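PDB 2OB9: tail assembly chaperone from Enterobacteria phage HK97, which probably assists assembly of the phage tail as a chaperone belonging to a highly diverged family with a conserved spiral structure. Local coordinates for residues 99-102 with 103-107; 88-91 with 92-95. All blocks are in the same frame, centred on the assembly; numbering follows the deposited sequence.

Interaction 1 of 2, residues 99-102 with 103-107; sequences EIYG and PVHSR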
loop_
_atom_site.group_PDB
_atom_site.type_symbol
_atom_site.label_atom_id
_atom_site.label_comp_id
_atom_site.label_asym_id
_atom_site.label_seq_id
_atom_site.Cartn_x
_atom_site.Cartn_y
_atom_site.Cartn_z
ATOM N N GLU A 99 -7.718 -31.084 -18.430
ATOM C CA GLU A 99 -8.961 -31.874 -18.347
ATOM C C GLU A 99 -8.863 -33.279 -17.723
ATOM O O GLU A 99 -9.887 -33.828 -17.269
ATOM C CB GLU A 99 -9.748 -31.906 -19.666
ATOM C CG GLU A 99 -8.988 -32.193 -20.928
ATOM C CD GLU A 99 -9.928 -32.446 -22.121
ATOM O OE1 GLU A 99 -10.818 -33.332 -22.014
ATOM O OE2 GLU A 99 -9.774 -31.759 -23.165
ATOM N N ILE A 100 -7.658 -33.839 -17.660
ATOM C CA ILE A 100 -7.463 -35.148 -17.053
ATOM C C ILE A 100 -6.694 -35.098 -15.747
ATOM O O ILE A 100 -6.546 -36.119 -15.089
ATOM C CB ILE A 100 -6.770 -36.213 -18.034
ATOM C CG1 ILE A 100 -5.239 -36.392 -17.799
ATOM C CG2 ILE A 100 -7.264 -36.092 -19.495
ATOM C CD1 ILE A 100 -4.254 -35.344 -18.253
ATOM N N TYR A 101 -6.178 -33.929 -15.380
ATOM C CA TYR A 101 -5.394 -33.784 -14.171
ATOM C C TYR A 101 -6.182 -34.190 -12.921
ATOM O O TYR A 101 -7.269 -33.660 -12.627
ATOM C CB TYR A 101 -4.886 -32.348 -14.057
ATOM C CG TYR A 101 -3.853 -32.052 -12.982
ATOM C CD1 TYR A 101 -2.478 -32.090 -13.269
ATOM C CD2 TYR A 101 -4.246 -31.643 -11.701
ATOM C CE1 TYR A 101 -1.522 -31.753 -12.285
ATOM C CE2 TYR A 101 -3.308 -31.303 -10.719
ATOM C CZ TYR A 101 -1.941 -31.372 -11.018
ATOM O OH TYR A 101 -1.007 -31.046 -10.055
ATOM N N GLY A 102 -5.618 -35.133 -12.179
ATOM C CA GLY A 102 -6.246 -35.605 -10.964
ATOM C C GLY A 102 -5.218 -36.021 -9.937
ATOM O O GLY A 102 -4.078 -35.538 -9.965
ATOM N N PRO A 103 -5.624 -36.897 -9.006
ATOM C CA PRO A 103 -4.865 -37.262 -7.800
ATOM C C PRO A 103 -3.408 -37.724 -8.022
ATOM O O PRO A 103 -2.525 -37.336 -7.265
ATOM C CB PRO A 103 -5.719 -38.386 -7.184
ATOM C CG PRO A 103 -7.107 -38.072 -7.627
ATOM C CD PRO A 103 -6.932 -37.571 -9.049
ATOM N N VAL A 104 -3.167 -38.565 -9.014
ATOM C CA VAL A 104 -1.820 -39.044 -9.315
ATOM C C VAL A 104 -0.892 -37.904 -9.772
ATOM O O VAL A 104 0.196 -37.728 -9.222
ATOM C CB VAL A 104 -1.833 -40.240 -10.334
ATOM C CG1 VAL A 104 -0.398 -40.693 -10.692
ATOM C CG2 VAL A 104 -2.643 -41.390 -9.766
ATOM N N HIS A 105 -1.341 -37.134 -10.764
ATOM C CA HIS A 105 -0.586 -35.995 -11.272
ATOM C C HIS A 105 -0.226 -35.037 -10.145
ATOM O O HIS A 105 0.886 -34.550 -10.050
ATOM C CB HIS A 105 -1.393 -35.248 -12.336
ATOM C CG HIS A 105 -1.956 -36.143 -13.395
ATOM N ND1 HIS A 105 -3.018 -36.988 -13.160
ATOM C CD2 HIS A 105 -1.578 -36.358 -14.676
ATOM C CE1 HIS A 105 -3.293 -37.661 -14.256
ATOM N NE2 HIS A 105 -2.413 -37.318 -15.184
ATOM N N SER A 106 -1.182 -34.779 -9.283
ATOM C CA SER A 106 -0.989 -33.802 -8.242
ATOM C C SER A 106 -0.047 -34.320 -7.151
ATOM O O SER A 106 0.697 -33.558 -6.582
ATOM C CB SER A 106 -2.339 -33.325 -7.713
ATOM O OG SER A 106 -2.742 -34.089 -6.583
ATOM N N ARG A 107 -0.055 -35.627 -6.919
ATOM C CA ARG A 107 0.888 -36.295 -5.992
ATOM C C ARG A 107 2.300 -36.359 -6.605
ATOM O O ARG A 107 3.292 -36.312 -5.901
ATOM C CB ARG A 107 0.400 -37.710 -5.698
ATOM C CG ARG A 107 1.267 -38.475 -4.699
ATOM C CD ARG A 107 0.908 -39.999 -4.541
ATOM N NE ARG A 107 1.096 -40.830 -5.761
ATOM C CZ ARG A 107 2.286 -41.204 -6.246
ATOM N NH1 ARG A 107 3.419 -40.804 -5.651
ATOM N NH2 ARG A 107 2.350 -41.981 -7.335
#
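Pro103 follows Gly102 as the first residue of helix 103-113, and its carbonyl O takes the N-H of Arg107 at 3.0 Å. Gly102 is at the N-cap position, and the proline has no N-H to leave unpaired. Val104 turns to the loop carrying Glu27 and Trp28. His105 points back at the preceding loop. Its CB lies over one face of the Tyr101 ring, 3.5 Å from Tyr101 CD1, while Tyr101 CA in turn sits above the imidazole in a CH-pi contact, 4.3 Å from the His105 ring centroid. The two side chains run antiparallel alongside each other, with their ring planes tilted by 37°. With His105 CG anti to its carbonyl carbon (chi1 -50°), the ring swings towards Ile100, whose CG1 is 4.0 Å from His105 NE2. That nitrogen is held by Ala11 O of the second subunit. Ser106 N donates to Gly102 O over 3.1 Å, the first closed turn of the helix, and Tyr101 OH rests 3.3 Å from Ser106 CA. Ser106 OG is hydrogen-bonded to Asn117 ND2 of the second subunit and only weakly to Pro103 O. The Arg107 guanidinium salt-bridges Glu27. This is a helix N-terminus with glycine at the N-cap position and proline at N1, following the short loop that joins two consecutive helices.

Interaction 2 of 2, residues 88-91 with 92-95; sequences VFSV and DEEE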
loop_
_atom_site.group_PDB
_atom_site.type_symbol
_atom_site.label_atom_id
_atom_site.label_comp_id
_atom_site.label_asym_id
_atom_site.label_seq_id
_atom_site.Cartn_x
_atom_site.Cartn_y
_atom_site.Cartn_z
ATOM N N VAL A 88 7.521 -35.261 -20.936
ATOM C CA VAL A 88 6.359 -36.010 -21.441
ATOM C C VAL A 88 5.397 -35.106 -22.265
ATOM O O VAL A 88 4.843 -35.537 -23.300
ATOM C CB VAL A 88 5.576 -36.731 -20.292
ATOM C CG1 VAL A 88 4.401 -37.529 -20.865
ATOM C CG2 VAL A 88 6.486 -37.663 -19.514
ATOM N N PHE A 89 5.166 -33.887 -21.762
ATOM C CA PHE A 89 4.207 -32.950 -22.324
ATOM C C PHE A 89 4.954 -31.704 -22.679
ATOM O O PHE A 89 5.897 -31.332 -21.974
ATOM C CB PHE A 89 3.095 -32.606 -21.322
ATOM C CG PHE A 89 2.283 -33.793 -20.887
ATOM C CD1 PHE A 89 1.415 -34.432 -21.788
ATOM C CD2 PHE A 89 2.376 -34.282 -19.574
ATOM C CE1 PHE A 89 0.662 -35.560 -21.412
ATOM C CE2 PHE A 89 1.613 -35.402 -19.168
ATOM C CZ PHE A 89 0.748 -36.043 -20.096
ATOM N N SER A 90 4.598 -31.076 -23.801
ATOM C CA SER A 90 5.084 -29.729 -24.046
ATOM C C SER A 90 4.196 -28.711 -23.306
ATOM O O SER A 90 3.041 -28.987 -22.922
ATOM C CB SER A 90 5.106 -29.402 -25.552
ATOM O OG SER A 90 3.776 -29.296 -26.008
ATOM N N VAL A 91 4.764 -27.521 -23.127
ATOM C CA VAL A 91 4.025 -26.314 -22.721
ATOM C C VAL A 91 2.694 -26.156 -23.471
ATOM O O VAL A 91 1.687 -25.773 -22.879
ATOM C CB VAL A 91 4.947 -25.035 -22.826
ATOM C CG1 VAL A 91 6.037 -25.198 -23.913
ATOM C CG2 VAL A 91 4.142 -23.757 -23.029
ATOM N N ASP A 92 2.686 -26.521 -24.754
ATOM C CA ASP A 92 1.534 -26.321 -25.610
ATOM C C ASP A 92 0.316 -27.200 -25.313
ATOM O O ASP A 92 -0.784 -26.907 -25.773
ATOM C CB ASP A 92 1.943 -26.429 -27.090
ATOM C CG ASP A 92 2.882 -25.311 -27.516
ATOM O OD1 ASP A 92 2.802 -24.188 -26.956
ATOM O OD2 ASP A 92 3.708 -25.549 -28.416
ATOM N N GLU A 93 0.498 -28.284 -24.570
ATOM C CA GLU A 93 -0.652 -29.131 -24.243
ATOM C C GLU A 93 -1.109 -29.007 -22.803
ATOM O O GLU A 93 -1.617 -29.958 -22.221
ATOM C CB GLU A 93 -0.456 -30.597 -24.689
ATOM C CG GLU A 93 0.820 -31.310 -24.235
ATOM C CD GLU A 93 1.338 -32.300 -25.305
ATOM O OE1 GLU A 93 2.541 -32.371 -25.548
ATOM O OE2 GLU A 93 0.539 -33.011 -25.911
ATOM N N GLU A 94 -0.955 -27.806 -22.246
ATOM C CA GLU A 94 -1.406 -27.504 -20.893
ATOM C C GLU A 94 -2.885 -27.807 -20.745
ATOM O O GLU A 94 -3.303 -28.521 -19.840
ATOM C CB GLU A 94 -1.139 -26.028 -20.575
ATOM C CG GLU A 94 -1.707 -25.523 -19.225
ATOM C CD GLU A 94 -1.799 -23.981 -19.185
ATOM O OE1 GLU A 94 -0.795 -23.332 -18.793
ATOM O OE2 GLU A 94 -2.866 -23.428 -19.561
ATOM N N GLU A 95 -3.655 -27.255 -21.664
ATOM C CA GLU A 95 -5.102 -27.367 -21.709
ATOM C C GLU A 95 -5.608 -28.803 -21.860
ATOM O O GLU A 95 -6.604 -29.170 -21.238
ATOM C CB GLU A 95 -5.610 -26.475 -22.854
ATOM C CG GLU A 95 -4.556 -26.337 -23.976
ATOM C CD GLU A 95 -3.628 -25.109 -23.872
ATOM O OE1 GLU A 95 -4.113 -23.956 -23.736
ATOM O OE2 GLU A 95 -2.398 -25.301 -23.993
#
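Glu93 folds its carboxylate back onto Ser90: Glu93 OE1 accepts the Ser90 N-H at 3.0 Å through its anti lone pair, in a nearly straight bond (169°). The side chain gets there because Glu93 CG sits between the backbone N and the carbonyl carbon (chi1 53°) and the chain bends again at chi2. Along this path its aliphatic part meets Phe89, with Glu93 CG 3.9 Å from Phe89 CB. Ring and carboxylate planes stand 72° apart, and the two side chains cross at about a right angle. Phe89 is buried, packing on Phe76 and Leu80 of its own chain and on Met12 of the second subunit, so this is the dense side of the contact.

The return bond runs from Glu93 N to Ser90 O (3.1 Å), closing a type I beta turn through Val91 and Asp92. The Ser-x-x-Glu pairing recalls the carboxylate half of a capping box, but one turn early, since Glu93 itself is at the N-cap position of helix 94-98; the Glu93 N-H goes to the Ser90 carbonyl rather than to the serine hydroxyl. Ser90 OG instead receives a weak bond from Asp92 N at 3.2 Å, as in an ST turn. Glu94 N makes a weak 3.4 Å bond to Val91 O.

Facing inward from that helix, Glu94 places its carboxylate between Arg45 and Arg98, with a salt bridge to each, against helix 61-79. The opposite character belongs to Val91, Asp92 and Glu95, which are exposed. There Val91 CG2 only brushes Asp92 OD1 at 4.2 Å, and Glu95 OE2 approaches Val91 O no closer than 4.3 Å. Lys8 of the second subunit is hydrogen-bonded to Val88 O and makes a weak, long ion pair with Glu93 OE1.

Overall arrangement
Both interactions shape the approach to a helix, in series along the chain: interaction 2 leads into helix 94-98 and interaction 1 into helix 103-113, with centres about 14 Å apart. Interaction 1 is the more buried, relying on aromatic contact and a backbone turn. Interaction 2 is more polar, built on a carboxylate that grips the backbone, and its turn is open to solvent. Both lean on helix 61-79, through Tyr101 in one case and Phe89 and Glu94 in the other, and Phe76 meets both His105 and Phe89. Each also reaches the second subunit, where Met12 packs on Ile100 and Phe89, so the two helix starts contribute to one subunit interface.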